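PDB 6DHT: xyloglucan-specific endo-beta-1,4-glucanase BoGH9A, which hydrolyses internal beta-1,4-glucosidic linkages in the backbone of xyloglucan, releasing xyloglucan oligosaccharides. Local coordinates for residues E341-A346 and N377-G382. Sequence-based numbering, arbitrary orientation.
With CA (calcium ion), chain C.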
ATOM      1  N   GLU A 341      -5.916  16.813  -1.877  1.00 17.91           N
ATOM      2  CA  GLU A 341      -6.609  16.143  -2.964  1.00 17.58           C
ATOM      3  C   GLU A 341      -6.748  17.116  -4.158  1.00 17.89           C
ATOM      4  O   GLU A 341      -6.619  16.716  -5.308  1.00 17.42           O
ATOM      5  CB  GLU A 341      -7.977  15.606  -2.499  1.00 18.55           C
ATOM      6  CG  GLU A 341      -7.913  14.385  -1.545  1.00 17.03           C
ATOM      7  CD  GLU A 341      -7.640  14.736  -0.093  1.00 19.13           C
ATOM      8  OE1 GLU A 341      -7.561  15.936   0.252  1.00 20.28           O
ATOM      9  OE2 GLU A 341      -7.493  13.800   0.732  1.00 19.04           O
ATOM     10  N   PHE A 342      -7.028  18.390  -3.881  1.00 19.00           N
ATOM     11  CA  PHE A 342      -7.030  19.390  -4.948  1.00 18.06           C
ATOM     12  C   PHE A 342      -5.638  19.457  -5.603  1.00 15.89           C
ATOM     13  O   PHE A 342      -5.520  19.471  -6.827  1.00 17.54           O
ATOM     14  CB  PHE A 342      -7.451  20.771  -4.409  1.00 20.08           C
ATOM     15  CG  PHE A 342      -8.947  21.018  -4.434  1.00 19.78           C
ATOM     16  CD1 PHE A 342      -9.607  21.156  -5.635  1.00 22.63           C
ATOM     17  CD2 PHE A 342      -9.661  21.106  -3.264  1.00 21.32           C
ATOM     18  CE1 PHE A 342     -10.965  21.390  -5.678  1.00 23.94           C
ATOM     19  CE2 PHE A 342     -11.035  21.349  -3.296  1.00 21.03           C
ATOM     20  CZ  PHE A 342     -11.676  21.482  -4.517  1.00 22.22           C
ATOM     21  N   PHE A 343      -4.588  19.422  -4.782  1.00 17.44           N
ATOM     22  CA  PHE A 343      -3.225  19.492  -5.324  1.00 18.97           C
ATOM     23  C   PHE A 343      -2.918  18.306  -6.212  1.00 15.49           C
ATOM     24  O   PHE A 343      -2.404  18.448  -7.325  1.00 15.93           O
ATOM     25  CB  PHE A 343      -2.198  19.570  -4.207  1.00 19.22           C
ATOM     26  CG  PHE A 343      -0.783  19.524  -4.689  1.00 17.55           C
ATOM     27  CD1 PHE A 343      -0.253  20.612  -5.343  1.00 19.84           C
ATOM     28  CD2 PHE A 343       0.026  18.414  -4.475  1.00 18.01           C
ATOM     29  CE1 PHE A 343       1.042  20.605  -5.787  1.00 17.38           C
ATOM     30  CE2 PHE A 343       1.324  18.405  -4.920  1.00 17.08           C
ATOM     31  CZ  PHE A 343       1.840  19.503  -5.577  1.00 16.93           C
ATOM     32  N   TRP A 344      -3.231  17.114  -5.717  1.00 15.88           N
ATOM     33  CA  TRP A 344      -2.953  15.902  -6.488  1.00 15.37           C
ATOM     34  C   TRP A 344      -3.775  15.881  -7.788  1.00 13.98           C
ATOM     35  O   TRP A 344      -3.228  15.684  -8.884  1.00 14.58           O
ATOM     36  CB  TRP A 344      -3.165  14.635  -5.622  1.00 14.40           C
ATOM     37  CG  TRP A 344      -2.965  13.373  -6.385  1.00 12.58           C
ATOM     38  CD1 TRP A 344      -2.069  13.149  -7.382  1.00 16.64           C
ATOM     39  CD2 TRP A 344      -3.728  12.163  -6.255  1.00 13.17           C
ATOM     40  NE1 TRP A 344      -2.217  11.877  -7.894  1.00 13.77           N
ATOM     41  CE2 TRP A 344      -3.211  11.242  -7.197  1.00 13.41           C
ATOM     42  CE3 TRP A 344      -4.768  11.758  -5.413  1.00 15.20           C
ATOM     43  CZ2 TRP A 344      -3.731   9.959  -7.352  1.00 12.89           C
ATOM     44  CZ3 TRP A 344      -5.279  10.467  -5.565  1.00 15.56           C
ATOM     45  CH2 TRP A 344      -4.750   9.588  -6.527  1.00 15.06           C
ATOM     46  N   ALA A 345      -5.076  16.135  -7.685  1.00 16.03           N
ATOM     47  CA  ALA A 345      -5.910  16.167  -8.874  1.00 16.28           C
ATOM     48  C   ALA A 345      -5.507  17.224  -9.908  1.00 13.19           C
ATOM     49  O   ALA A 345      -5.434  16.930 -11.079  1.00 15.32           O
ATOM     50  CB  ALA A 345      -7.385  16.365  -8.496  1.00 17.19           C
ATOM     51  N   ALA A 346      -5.260  18.446  -9.446  1.00 16.23           N
ATOM     52  CA  ALA A 346      -4.889  19.514 -10.374  1.00 17.68           C
ATOM     53  C   ALA A 346      -3.565  19.155 -11.032  1.00 16.44           C
ATOM     54  O   ALA A 346      -3.394  19.383 -12.232  1.00 17.17           O
ATOM     55  CB  ALA A 346      -4.802  20.826  -9.642  1.00 18.78           C
ATOM     56  N   ASN A 377      -4.117  11.956   2.879  1.00 19.05           N
ATOM     57  CA  ASN A 377      -3.057  12.934   2.675  1.00 20.66           C
ATOM     58  C   ASN A 377      -2.316  12.623   1.390  1.00 15.45           C
ATOM     59  O   ASN A 377      -1.301  11.905   1.377  1.00 16.24           O
ATOM     60  CB  ASN A 377      -2.073  12.969   3.835  1.00 21.06           C
ATOM     61  CG  ASN A 377      -0.928  13.987   3.595  1.00 28.13           C
ATOM     62  OD1 ASN A 377      -0.954  14.812   2.637  1.00 28.75           O
ATOM     63  ND2 ASN A 377       0.084  13.924   4.457  1.00 31.34           N
ATOM     64  N   THR A 378      -2.824  13.195   0.306  1.00 15.93           N
ATOM     65  CA  THR A 378      -2.368  12.833  -1.028  1.00 15.38           C
ATOM     66  C   THR A 378      -1.341  13.822  -1.580  1.00 15.36           C
ATOM     67  O   THR A 378      -1.022  13.783  -2.769  1.00 16.13           O
ATOM     68  CB  THR A 378      -3.543  12.707  -1.999  1.00 18.08           C
ATOM     69  OG1 THR A 378      -4.251  13.954  -2.094  1.00 18.33           O
ATOM     70  CG2 THR A 378      -4.516  11.649  -1.520  1.00 17.43           C
ATOM     71  N   PHE A 379      -0.803  14.706  -0.742  1.00 16.41           N
ATOM     72  CA  PHE A 379       0.226  15.643  -1.238  1.00 17.40           C
ATOM     73  C   PHE A 379       1.348  14.893  -1.928  1.00 15.02           C
ATOM     74  O   PHE A 379       1.796  15.285  -3.007  1.00 17.34           O
ATOM     75  CB  PHE A 379       0.818  16.486  -0.105  1.00 17.31           C
ATOM     76  CG  PHE A 379       0.039  17.753   0.226  1.00 17.29           C
ATOM     77  CD1 PHE A 379      -0.404  18.618  -0.764  1.00 20.04           C
ATOM     78  CD2 PHE A 379      -0.182  18.100   1.547  1.00 19.51           C
ATOM     79  CE1 PHE A 379      -1.071  19.784  -0.437  1.00 18.63           C
ATOM     80  CE2 PHE A 379      -0.870  19.255   1.863  1.00 20.88           C
ATOM     81  CZ  PHE A 379      -1.303  20.094   0.861  1.00 20.32           C
ATOM     82  N   ALA A 380       1.817  13.822  -1.308  1.00 14.18           N
ATOM     83  CA  ALA A 380       2.946  13.102  -1.865  1.00 16.05           C
ATOM     84  C   ALA A 380       2.682  12.569  -3.266  1.00 14.83           C
ATOM     85  O   ALA A 380       3.594  12.479  -4.078  1.00 13.66           O
ATOM     86  CB  ALA A 380       3.353  11.956  -0.922  1.00 14.69           C
ATOM     87  N   LEU A 381       1.451  12.197  -3.560  1.00 14.47           N
ATOM     88  CA  LEU A 381       1.160  11.643  -4.863  1.00 14.20           C
ATOM     89  C   LEU A 381       1.289  12.738  -5.917  1.00 14.63           C
ATOM     90  O   LEU A 381       1.721  12.489  -7.025  1.00 14.57           O
ATOM     91  CB  LEU A 381      -0.229  11.009  -4.909  1.00 14.44           C
ATOM     92  CG  LEU A 381      -0.459   9.825  -3.965  1.00 12.29           C
ATOM     93  CD1 LEU A 381      -1.833   9.232  -4.255  1.00 13.37           C
ATOM     94  CD2 LEU A 381       0.641   8.795  -4.048  1.00 14.21           C
ATOM     95  N   GLY A 382       0.922  13.946  -5.528  1.00 13.75           N
ATOM     96  CA  GLY A 382       1.117  15.073  -6.424  1.00 13.16           C
ATOM     97  C   GLY A 382       2.590  15.375  -6.603  1.00 14.11           C
ATOM     98  O   GLY A 382       3.061  15.675  -7.716  1.00 14.33           O
TER
HETATM   99 CA    CA C 602      -6.849  15.356   2.582  1.00 19.51          CA
HETATM  100  O   HOH W   1      -6.309  15.820   4.942  1.00 26.14           O
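Trp344 reaches from helix 339-353 to the start of helix 379-386, its CG anti to the backbone N (chi1 177°). Its CB lies 3.7 Å from Thr378 O, and CD1 is 3.6 Å from Gly382 N. NE1 passes Leu381 CB but gives its hydrogen to Glu348, one turn on in its own helix. On the benzene side CE3 meets Thr378 CB, while Leu381 CD1 sits over the face, 3.6 Å from the centroid of the six-membered ring and 8° off its normal, a CH-pi contact. An alanine at Trp344 would probably open a gap beneath Leu381 and leave Glu348 without its indole partner. Both helices belong to the helical catalytic domain of family 9, an (alpha/alpha)6 barrel, and a calcium site joins their N-terminal ends: Glu341 binds the ion through both carboxylate oxygens, OE1 and OE2 each at 2.5 Å, and Gly376 supplies its carbonyl oxygen just ahead of Asn377. Thr378 OG1 lies beside Glu341 CG at 3.7 Å. Phe379 turns the edge of its ring toward the face of Phe343 in an offset edge-to-face pair, planes at 62°, and Phe343 CE2 rests 3.7 Å from Gly382 CA, where a side chain would collide with the ring.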